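Homocitrate synthase (Sulfolobus acidocaldarius, PDB 6KTQ) catalyses the aldol-type condensation of acetyl-CoA with 2-oxoglutarate to give homocitrate, the first step of lysine biosynthesis through the alpha-aminoadipate pathway. Local coordinates at residues A[101-107]-A[121-127]; A[162-166]-A[191-195]; A[375-380]-A[397-401]. One frame throughout, in Å; residues are numbered along the deposited sequence.

Interaction 1: residues A[101-107]-A[121-127]; sequences EIVAHSR and ADRIAIF. With COA (coenzyme A), chain E.
The imidazole of H105 and the phenyl ring of F127 form an offset stack: their centroids lie 4.6 Å apart, their planes are inclined by 23°, and F127 CD1 sits over one face of the imidazole near its rim. The first torsion of F127 (chi1 59°) wedges CG between its own backbone N and carbonyl carbon, which swings the ring across to the neighbouring strand. One phenyl face then meets CA of R107 in a CH-pi contact, and the opposite face receives C2P of coenzyme A. The cofactor is also tied to the main chain, since its N6A donates to F127 O over 2.8 Å. R107 lays its guanidinium against the pantetheine arm and gives only a weak bond to the ribose oxygen O4B; its NE pairs with D112. H105 NE2 is hydrogen-bonded to the bound 2-oxoglutarate.

Packing is tight along the middle of the ladder. The parallel strands approach to 4.6 Å, A125 N reaches A104 O at 2.8 Å and A104 N reaches R123 O at 2.9 Å, both nearly straight. Small side chains meet on both faces, V103 CG1 against A125 CB on one and A104 CB against A121 CB on the other.

The N-terminal end is polar and partly exposed. E101 OE2 accepts from R123 NE at 2.8 Å in a salt bridge close to the guanidinium plane, and NH1 of the same arginine pairs with D192. A water joins E101 OE1 to R123 NH2. D122 OD2 accepts from I102 N on its anti side (176° at the hydrogen) and also pairs with K93. Helix 110-118 links the two strands in a beta-alpha-beta crossover of the TIM barrel, whose C-terminal strand ends carry the substrate and cofactor site.

Interaction 2: residues A[162-166]-A[191-195]; sequences VKVRF and ADRVS. With AKG (2-oxoglutaric acid), chain D.
Strands 163-166 and 193-195 run parallel with their axes 4.7 Å apart at an angle of 28°, and R165 pairs with R193 and F166 with V194. The ladder is carried by F166, whose N donates to R193 O and whose O accepts from S195 N at 2.9 Å. At the entrance, D192 N reaches V164 O, while the D192 carboxylate turns back to the same strand: water 2 accepts from V164 N and donates to D192 OD1, 2.8 Å from each. That oxygen also forms a salt bridge with R123.

R165 leaves the strand with CG anti to the backbone N, and its CG passes 3.6 Å from R193 O. Farther out, its NE comes within 3.7 Å of S195 CB. The bend at chi3 (97°) helps bring NH2 to O4 of 2-oxoglutarate at 2.9 Å, a weak bond by its angle of 125°. A salt bridge from the same NH2 to E72 and a bond from NE to T167 help fix how the guanidinium is turned.

The strands belong to a beta-alpha-beta unit of the TIM barrel, with helix 176-189 as the crossover, and they bring two ligand-binding side chains to the same end of the substrate. S195 OG donates to the other oxygen of that carboxylate, AKG O3, over 2.7 Å. R193 shares a face of the sheet with R165, their aliphatic parts touching at CB and CG, but its guanidinium heads elsewhere, to E223 and D225. F166 projects to the other face, where V182 and V186 of helix 176-189 and I150 of helix 143-159 touch its side chain.

Interaction 3: residues A[375-380]-A[397-401]; sequences QVLAKI and LAESV
Two helices near the C-terminal end of the chain, 370-381 and 391-402, pack here in a small helical region remote from the barrel and its ligands. Segments 375-380 and 397-401 are steeply inclined, their N-to-C directions 125° apart and their axes 9.7 Å at closest approach. No hydrogen bond crosses between them, so side-chain packing carries the contact.

L397 and V401, one turn apart, supply most of the surface from their helix. L397 divides its branch: CD1 meets I380 CG1 at 3.7 Å, the two side chains crossing at about a right angle, while CD2 rests on K379 CB at 3.9 Å. Lower on the same side chain, L397 CB lies 4.1 Å from V376 CG1. V376 CG1 is anti to the backbone N (chi1 170°), which leaves CG2 anti to the carbonyl carbon, where it approaches V401 CG2 to 4.1 Å.

V401 spreads its two methyls over the more open border. Its CG1 touches the Q375 amide, 3.6 Å from OE1, and CG2 lies 3.8 Å from CE of K379. Here the lysine contributes its aliphatic chain: extended through chi3, it bends only at chi4 (-80°).

On the buried border, F361 of helix 354-364 touches V376 and A398, V357 of that helix touches I380, and Y389 of the intervening loop touches both I380 and L397. The hydrophobic strip formed by V376, I380, L397 and V401, bordered by the stems of Q375 and K379, is characteristic of a steeply crossed helix pair packed through aliphatic side chains, here backed by helix 354-364 in a small alpha-helical region.

In the fold
Interactions 1 and 2 hold successive parts of one barrel sheet: strands 123-129 and 163-169 are neighbours in it, the centres of the two interactions are 8 Å apart, and the R123-D192 salt bridge (NH1 to OD1, 2.7 Å) joins them directly. Both are buried and held by backbone ladders, and both reach the same carboxylate of 2-oxoglutarate, through H105 in interaction 1 and R165 and S195 in interaction 2, but only interaction 1 of the two also bonds coenzyme A. Interaction 3 is only partly buried and lies on the opposite side of the chain's centre, with nearest atoms about 50 Å from interaction 2. It joins two helices through aliphatic contacts, away from the annotated sites.

Interaction 1: residues A[101-107]-A[121-127]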
loop_
_atom_site.group_PDB
_atom_site.type_symbol
_atom_site.label_atom_id
_atom_site.label_comp_id
_atom_site.label_asym_id
_atom_site.label_seq_id
_atom_site.Cartn_x
_atom_site.Cartn_y
_atom_site.Cartn_z
ATOM N N GLU A 101 13.090 19.964 -15.741
ATOM C CA GLU A 101 12.382 21.107 -15.188
ATOM C C GLU A 101 13.346 21.893 -14.301
ATOM O O GLU A 101 13.989 21.334 -13.416
ATOM C CB GLU A 101 11.181 20.639 -14.372
ATOM C CG GLU A 101 10.395 21.744 -13.676
ATOM C CD GLU A 101 9.176 21.225 -12.957
ATOM O OE1 GLU A 101 8.660 20.152 -13.330
ATOM O OE2 GLU A 101 8.722 21.897 -12.012
ATOM N N ILE A 102 13.401 23.195 -14.513
ATOM C CA ILE A 102 14.289 24.075 -13.761
ATOM C C ILE A 102 13.568 24.753 -12.614
ATOM O O ILE A 102 12.582 25.488 -12.809
ATOM C CB ILE A 102 14.941 25.136 -14.663
ATOM C CG1 ILE A 102 15.540 24.501 -15.921
ATOM C CG2 ILE A 102 16.002 25.923 -13.880
ATOM C CD1 ILE A 102 16.581 23.409 -15.679
ATOM N N VAL A 103 14.060 24.488 -11.408
ATOM C CA VAL A 103 13.505 25.021 -10.188
ATOM C C VAL A 103 14.437 26.082 -9.584
ATOM O O VAL A 103 15.646 25.867 -9.480
ATOM C CB VAL A 103 13.284 23.914 -9.154
ATOM C CG1 VAL A 103 12.562 24.468 -7.933
ATOM C CG2 VAL A 103 12.550 22.721 -9.790
ATOM N N ALA A 104 13.854 27.214 -9.208
ATOM C CA ALA A 104 14.554 28.278 -8.499
ATOM C C ALA A 104 14.031 28.355 -7.075
ATOM O O ALA A 104 12.813 28.300 -6.815
ATOM C CB ALA A 104 14.356 29.612 -9.200
ATOM N N HIS A 105 14.963 28.521 -6.151
ATOM C CA HIS A 105 14.649 28.587 -4.751
ATOM C C HIS A 105 14.281 30.024 -4.394
ATOM O O HIS A 105 14.724 30.979 -5.065
ATOM C CB HIS A 105 15.884 28.125 -3.973
ATOM C CG HIS A 105 15.592 27.180 -2.850
ATOM N ND1 HIS A 105 16.241 27.247 -1.640
ATOM C CD2 HIS A 105 14.742 26.135 -2.762
ATOM C CE1 HIS A 105 15.794 26.296 -0.846
ATOM N NE2 HIS A 105 14.877 25.607 -1.502
ATOM N N SER A 106 13.509 30.189 -3.319
ATOM C CA SER A 106 13.042 31.503 -2.892
ATOM C C SER A 106 12.647 31.541 -1.416
ATOM O O SER A 106 12.005 30.620 -0.913
ATOM C CB SER A 106 11.827 31.881 -3.737
ATOM O OG SER A 106 11.398 33.206 -3.517
ATOM N N ARG A 107 13.026 32.610 -0.708
ATOM C CA ARG A 107 12.449 32.869 0.600
ATOM C C ARG A 107 11.019 33.308 0.380
ATOM O O ARG A 107 10.599 33.566 -0.753
ATOM C CB ARG A 107 13.224 33.956 1.361
ATOM C CG ARG A 107 14.559 33.456 1.874
ATOM C CD ARG A 107 15.296 34.558 2.601
ATOM N NE ARG A 107 15.563 35.640 1.673
ATOM C CZ ARG A 107 16.026 36.828 2.029
ATOM N NH1 ARG A 107 16.291 37.105 3.311
ATOM N NH2 ARG A 107 16.237 37.733 1.087
ATOM N N ALA A 121 12.086 30.824 -14.478
ATOM C CA ALA A 121 12.183 29.441 -14.031
ATOM C C ALA A 121 10.869 28.704 -14.294
ATOM O O ALA A 121 9.795 29.310 -14.287
ATOM C CB ALA A 121 12.507 29.386 -12.563
ATOM N N ASP A 122 10.966 27.394 -14.489
ATOM C CA ASP A 122 9.790 26.545 -14.635
ATOM C C ASP A 122 9.004 26.465 -13.351
ATOM O O ASP A 122 7.780 26.375 -13.381
ATOM C CB ASP A 122 10.178 25.134 -15.082
ATOM C CG ASP A 122 10.862 25.120 -16.421
ATOM O OD1 ASP A 122 10.449 25.922 -17.279
ATOM O OD2 ASP A 122 11.796 24.301 -16.638
ATOM N N ARG A 123 9.700 26.526 -12.219
ATOM C CA ARG A 123 9.080 26.366 -10.918
ATOM C C ARG A 123 9.825 27.188 -9.902
ATOM O O ARG A 123 11.064 27.297 -9.977
ATOM C CB ARG A 123 9.092 24.892 -10.484
ATOM C CG ARG A 123 8.597 24.670 -9.057
ATOM C CD ARG A 123 8.490 23.191 -8.685
ATOM N NE ARG A 123 7.562 22.485 -9.569
ATOM C CZ ARG A 123 6.246 22.418 -9.399
ATOM N NH1 ARG A 123 5.647 22.944 -8.349
ATOM N NH2 ARG A 123 5.536 21.766 -10.285
ATOM N N ILE A 124 9.077 27.749 -8.957
ATOM C CA ILE A 124 9.633 28.530 -7.853
ATOM C C ILE A 124 9.339 27.762 -6.573
ATOM O O ILE A 124 8.202 27.416 -6.311
ATOM C CB ILE A 124 9.046 29.973 -7.805
ATOM C CG1 ILE A 124 9.553 30.795 -9.011
ATOM C CG2 ILE A 124 9.401 30.667 -6.499
ATOM C CD1 ILE A 124 8.947 32.186 -9.152
ATOM N N ALA A 125 10.383 27.457 -5.804
ATOM C CA ALA A 125 10.253 26.733 -4.537
ATOM C C ALA A 125 10.419 27.674 -3.384
ATOM O O ALA A 125 11.538 28.112 -3.087
ATOM C CB ALA A 125 11.286 25.620 -4.443
ATOM N N ILE A 126 9.308 28.001 -2.736
ATOM C CA ILE A 126 9.333 28.890 -1.589
ATOM C C ILE A 126 9.445 28.048 -0.352
ATOM O O ILE A 126 8.651 27.120 -0.155
ATOM C CB ILE A 126 8.069 29.762 -1.488
ATOM C CG1 ILE A 126 7.970 30.709 -2.695
ATOM C CG2 ILE A 126 8.103 30.550 -0.198
ATOM C CD1 ILE A 126 6.626 31.398 -2.821
ATOM N N PHE A 127 10.429 28.371 0.474
ATOM C CA PHE A 127 10.646 27.651 1.719
ATOM C C PHE A 127 10.294 28.482 2.932
ATOM O O PHE A 127 10.403 29.697 2.903
ATOM C CB PHE A 127 12.097 27.122 1.808
ATOM C CG PHE A 127 13.160 28.184 1.728
ATOM C CD1 PHE A 127 13.684 28.576 0.493
ATOM C CD2 PHE A 127 13.677 28.746 2.887
ATOM C CE1 PHE A 127 14.676 29.539 0.420
ATOM C CE2 PHE A 127 14.670 29.702 2.831
ATOM C CZ PHE A 127 15.165 30.107 1.605
HETATM N N1A COA E . 11.324 33.584 4.341
HETATM C C2A COA E . 11.502 34.885 4.701
HETATM N N3A COA E . 12.556 35.318 5.454
HETATM C C4A COA E . 13.481 34.455 5.916
HETATM C C5A COA E . 13.359 33.038 5.565
HETATM C C6A COA E . 12.198 32.636 4.745
HETATM N N6A COA E . 12.050 31.340 4.411
HETATM N N7A COA E . 14.409 32.410 6.129
HETATM C C8A COA E . 15.143 33.346 6.799
HETATM N N9A COA E . 14.574 34.551 6.672
HETATM C C1B COA E . 15.105 35.837 7.147
HETATM C C2B COA E . 15.434 35.917 8.613
HETATM O O2B COA E . 14.303 36.153 9.430
HETATM C C3B COA E . 16.381 37.094 8.578
HETATM O O3B COA E . 15.748 38.330 8.331
HETATM P P3B COA E . 16.279 39.644 9.079
HETATM O O7A COA E . 15.049 40.474 9.051
HETATM O O8A COA E . 17.416 40.097 8.186
HETATM O O9A COA E . 16.717 39.209 10.438
HETATM C C4B COA E . 17.244 36.802 7.379
HETATM O O4B COA E . 16.369 36.069 6.486
HETATM C C5B COA E . 18.409 36.114 8.079
HETATM O O5B COA E . 19.518 35.892 7.313
HETATM P P1A COA E . 20.782 36.814 6.947
HETATM O O1A COA E . 21.419 35.682 6.230
HETATM O O2A COA E . 21.485 37.482 8.099
HETATM O O3A COA E . 20.066 37.889 5.984
HETATM P P2A COA E . 20.699 38.680 4.769
HETATM O O4A COA E . 22.004 39.297 5.198
HETATM O O5A COA E . 19.594 39.505 4.170
HETATM O O6A COA E . 20.993 37.571 3.660
HETATM C CBP COA E . 20.493 35.808 2.085
HETATM C CCP COA E . 19.922 36.774 3.129
HETATM C CDP COA E . 19.389 34.906 1.512
HETATM C CEP COA E . 21.101 36.628 0.940
HETATM C CAP COA E . 21.602 35.009 2.776
HETATM O OAP COA E . 21.180 34.421 4.015
HETATM C C9P COA E . 22.108 33.921 1.887
HETATM O O9P COA E . 22.746 34.220 0.905
HETATM N N8P COA E . 21.791 32.677 2.255
HETATM C C7P COA E . 22.189 31.485 1.529
HETATM C C6P COA E . 20.952 30.715 1.043
HETATM C C5P COA E . 20.202 30.153 2.234
HETATM O O5P COA E . 20.397 30.621 3.365
HETATM N N4P COA E . 19.332 29.164 1.984
HETATM C C3P COA E . 18.501 28.629 3.061
HETATM C C2P COA E . 17.784 27.332 2.728
HETATM S S1P COA E . 16.659 27.031 4.125
HETATM O O HOH W 1 6.112 19.999 -12.185
#

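Interaction 2: residues A[162-166]-A[191-195]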
loop_
_atom_site.group_PDB
_atom_site.type_symbol
_atom_site.label_atom_id
_atom_site.label_comp_id
_atom_site.label_asym_id
_atom_site.label_seq_id
_atom_site.Cartn_x
_atom_site.Cartn_y
_atom_site.Cartn_z
ATOM N N VAL A 162 3.788 31.030 -12.806
ATOM C CA VAL A 162 4.775 29.962 -12.670
ATOM C C VAL A 162 4.281 28.955 -11.646
ATOM O O VAL A 162 3.619 29.339 -10.690
ATOM C CB VAL A 162 6.147 30.506 -12.263
ATOM C CG1 VAL A 162 6.134 31.038 -10.835
ATOM C CG2 VAL A 162 7.208 29.433 -12.421
ATOM N N LYS A 163 4.621 27.679 -11.852
ATOM C CA LYS A 163 4.322 26.625 -10.880
ATOM C C LYS A 163 5.051 26.868 -9.571
ATOM O O LYS A 163 6.194 27.331 -9.568
ATOM C CB LYS A 163 4.663 25.256 -11.452
ATOM C CG LYS A 163 3.671 24.838 -12.532
ATOM C CD LYS A 163 3.873 23.412 -13.034
ATOM C CE LYS A 163 4.813 23.329 -14.234
ATOM N NZ LYS A 163 6.241 23.590 -13.890
ATOM N N VAL A 164 4.376 26.583 -8.456
ATOM C CA VAL A 164 4.937 26.833 -7.149
ATOM C C VAL A 164 5.008 25.593 -6.261
ATOM O O VAL A 164 4.011 24.904 -6.007
ATOM C CB VAL A 164 4.162 27.933 -6.426
ATOM C CG1 VAL A 164 4.789 28.230 -5.067
ATOM C CG2 VAL A 164 4.143 29.185 -7.281
ATOM N N ARG A 165 6.216 25.303 -5.788
ATOM C CA ARG A 165 6.379 24.363 -4.693
ATOM C C ARG A 165 6.537 25.125 -3.389
ATOM O O ARG A 165 7.142 26.185 -3.361
ATOM C CB ARG A 165 7.586 23.451 -4.945
ATOM C CG ARG A 165 7.843 22.508 -3.790
ATOM C CD ARG A 165 9.102 21.702 -4.055
ATOM N NE ARG A 165 10.279 22.255 -3.403
ATOM C CZ ARG A 165 11.516 22.218 -3.897
ATOM N NH1 ARG A 165 11.763 21.708 -5.093
ATOM N NH2 ARG A 165 12.513 22.734 -3.190
ATOM N N PHE A 166 5.999 24.588 -2.305
ATOM C CA PHE A 166 6.276 25.098 -0.994
ATOM C C PHE A 166 7.110 24.064 -0.277
ATOM O O PHE A 166 6.753 22.903 -0.270
ATOM C CB PHE A 166 5.004 25.362 -0.183
ATOM C CG PHE A 166 5.293 25.743 1.226
ATOM C CD1 PHE A 166 5.809 26.998 1.508
ATOM C CD2 PHE A 166 5.142 24.820 2.267
ATOM C CE1 PHE A 166 6.140 27.347 2.792
ATOM C CE2 PHE A 166 5.460 25.170 3.560
ATOM C CZ PHE A 166 5.960 26.432 3.827
ATOM N N ALA A 191 -0.076 26.305 -4.616
ATOM C CA ALA A 191 1.102 25.420 -4.747
ATOM C C ALA A 191 0.615 24.061 -5.228
ATOM O O ALA A 191 -0.376 23.572 -4.704
ATOM C CB ALA A 191 1.795 25.266 -3.403
ATOM N N ASP A 192 1.287 23.460 -6.211
ATOM C CA ASP A 192 0.930 22.121 -6.648
ATOM C C ASP A 192 1.838 21.018 -6.105
ATOM O O ASP A 192 1.526 19.838 -6.292
ATOM C CB ASP A 192 0.884 22.028 -8.167
ATOM C CG ASP A 192 2.234 22.252 -8.801
ATOM O OD1 ASP A 192 2.919 23.218 -8.427
ATOM O OD2 ASP A 192 2.612 21.467 -9.669
ATOM N N ARG A 193 2.978 21.391 -5.502
ATOM C CA ARG A 193 3.911 20.437 -4.881
ATOM C C ARG A 193 4.281 20.955 -3.502
ATOM O O ARG A 193 4.343 22.175 -3.275
ATOM C CB ARG A 193 5.196 20.254 -5.728
ATOM C CG ARG A 193 5.024 19.739 -7.151
ATOM C CD ARG A 193 6.347 19.193 -7.701
ATOM N NE ARG A 193 6.649 18.003 -6.923
ATOM C CZ ARG A 193 6.183 16.791 -7.181
ATOM N NH1 ARG A 193 5.510 16.536 -8.297
ATOM N NH2 ARG A 193 6.419 15.821 -6.329
ATOM N N VAL A 194 4.483 20.037 -2.564
ATOM C CA VAL A 194 5.009 20.375 -1.255
ATOM C C VAL A 194 6.203 19.465 -0.986
ATOM O O VAL A 194 6.092 18.246 -1.124
ATOM C CB VAL A 194 3.990 20.209 -0.137
ATOM C CG1 VAL A 194 4.646 20.349 1.220
ATOM C CG2 VAL A 194 2.869 21.245 -0.267
ATOM N N SER A 195 7.328 20.058 -0.582
ATOM C CA SER A 195 8.470 19.276 -0.107
ATOM C C SER A 195 8.446 19.194 1.392
ATOM O O SER A 195 8.376 20.229 2.120
ATOM C CB SER A 195 9.822 19.867 -0.556
ATOM O OG SER A 195 10.909 19.173 0.090
HETATM C C1 AKG D . 16.003 22.056 4.202
HETATM O O1 AKG D . 16.635 21.067 4.618
HETATM O O2 AKG D . 15.147 22.604 4.934
HETATM C C2 AKG D . 16.289 22.566 2.845
HETATM O O5 AKG D . 17.456 22.628 2.433
HETATM C C3 AKG D . 15.132 22.969 1.936
HETATM C C4 AKG D . 14.713 21.704 1.179
HETATM C C5 AKG D . 13.687 21.873 0.067
HETATM O O3 AKG D . 12.938 20.876 -0.157
HETATM O O4 AKG D . 13.602 22.972 -0.567
HETATM O O HOH W 2 1.698 25.766 -8.768
#

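Interaction 3: residues A[375-380]-A[397-401]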
loop_
_atom_site.group_PDB
_atom_site.type_symbol
_atom_site.label_atom_id
_atom_site.label_comp_id
_atom_site.label_asym_id
_atom_site.label_seq_id
_atom_site.Cartn_x
_atom_site.Cartn_y
_atom_site.Cartn_z
ATOM N N GLN A 375 54.062 -21.745 -1.643
ATOM C CA GLN A 375 55.204 -21.020 -1.125
ATOM C C GLN A 375 55.011 -19.523 -1.288
ATOM O O GLN A 375 55.324 -18.772 -0.393
ATOM C CB GLN A 375 56.524 -21.473 -1.793
ATOM C CG GLN A 375 56.944 -22.923 -1.471
ATOM C CD GLN A 375 58.018 -23.431 -2.437
ATOM O OE1 GLN A 375 59.091 -22.855 -2.517
ATOM N NE2 GLN A 375 57.700 -24.463 -3.217
ATOM N N VAL A 376 54.511 -19.084 -2.430
ATOM C CA VAL A 376 54.209 -17.652 -2.604
ATOM C C VAL A 376 53.171 -17.174 -1.589
ATOM O O VAL A 376 53.309 -16.135 -0.979
ATOM C CB VAL A 376 53.752 -17.375 -4.051
ATOM C CG1 VAL A 376 53.191 -15.956 -4.211
ATOM C CG2 VAL A 376 54.915 -17.587 -4.997
ATOM N N LEU A 377 52.130 -17.965 -1.379
ATOM C CA LEU A 377 51.091 -17.604 -0.407
ATOM C C LEU A 377 51.692 -17.443 0.997
ATOM O O LEU A 377 51.421 -16.460 1.736
ATOM C CB LEU A 377 50.036 -18.691 -0.407
ATOM C CG LEU A 377 48.546 -18.394 -0.320
ATOM C CD1 LEU A 377 47.835 -19.454 0.511
ATOM C CD2 LEU A 377 48.204 -16.996 0.163
ATOM N N ALA A 378 52.559 -18.371 1.368
ATOM C CA ALA A 378 53.239 -18.285 2.664
ATOM C C ALA A 378 54.080 -17.038 2.788
ATOM O O ALA A 378 54.075 -16.360 3.838
ATOM C CB ALA A 378 54.092 -19.535 2.924
ATOM N N LYS A 379 54.795 -16.685 1.725
ATOM C CA LYS A 379 55.584 -15.466 1.752
ATOM C C LYS A 379 54.681 -14.219 1.896
ATOM O O LYS A 379 54.976 -13.342 2.689
ATOM C CB LYS A 379 56.453 -15.365 0.506
ATOM C CG LYS A 379 57.602 -16.362 0.502
ATOM C CD LYS A 379 58.203 -16.521 -0.888
ATOM C CE LYS A 379 59.289 -17.583 -0.901
ATOM N NZ LYS A 379 60.555 -17.021 -0.363
ATOM N N ILE A 380 53.573 -14.179 1.152
ATOM C CA ILE A 380 52.600 -13.088 1.272
ATOM C C ILE A 380 52.127 -12.959 2.724
ATOM O O ILE A 380 52.106 -11.856 3.277
ATOM C CB ILE A 380 51.418 -13.284 0.305
ATOM C CG1 ILE A 380 51.855 -13.014 -1.142
ATOM C CG2 ILE A 380 50.263 -12.340 0.644
ATOM C CD1 ILE A 380 50.882 -13.538 -2.166
ATOM N N LEU A 397 58.044 -12.404 -6.144
ATOM C CA LEU A 397 57.805 -13.566 -5.314
ATOM C C LEU A 397 57.931 -14.885 -6.074
ATOM O O LEU A 397 58.578 -15.825 -5.577
ATOM C CB LEU A 397 56.439 -13.450 -4.606
ATOM C CG LEU A 397 56.374 -12.380 -3.521
ATOM C CD1 LEU A 397 54.928 -12.223 -3.091
ATOM C CD2 LEU A 397 57.208 -12.692 -2.300
ATOM N N ALA A 398 57.346 -14.961 -7.275
ATOM C CA ALA A 398 57.455 -16.159 -8.086
ATOM C C ALA A 398 58.908 -16.478 -8.445
ATOM O O ALA A 398 59.318 -17.656 -8.393
ATOM C CB ALA A 398 56.643 -16.034 -9.347
ATOM N N GLU A 399 59.660 -15.442 -8.816
ATOM C CA GLU A 399 61.092 -15.587 -9.169
ATOM C C GLU A 399 61.867 -16.162 -7.994
ATOM O O GLU A 399 62.762 -17.015 -8.154
ATOM C CB GLU A 399 61.690 -14.238 -9.590
ATOM C CG GLU A 399 61.176 -13.758 -10.945
ATOM C CD GLU A 399 61.663 -12.382 -11.351
ATOM O OE1 GLU A 399 62.266 -11.672 -10.530
ATOM O OE2 GLU A 399 61.426 -11.996 -12.505
ATOM N N SER A 400 61.494 -15.723 -6.809
ATOM C CA SER A 400 62.130 -16.181 -5.589
ATOM C C SER A 400 61.886 -17.678 -5.339
ATOM O O SER A 400 62.579 -18.286 -4.540
ATOM C CB SER A 400 61.608 -15.382 -4.414
ATOM O OG SER A 400 60.299 -15.851 -4.071
ATOM N N VAL A 401 60.889 -18.252 -6.007
ATOM C CA VAL A 401 60.515 -19.637 -5.816
ATOM C C VAL A 401 60.964 -20.461 -7.026
ATOM O O VAL A 401 61.408 -21.593 -6.862
ATOM C CB VAL A 401 58.978 -19.764 -5.575
ATOM C CG1 VAL A 401 58.529 -21.209 -5.664
ATOM C CG2 VAL A 401 58.608 -19.189 -4.224
#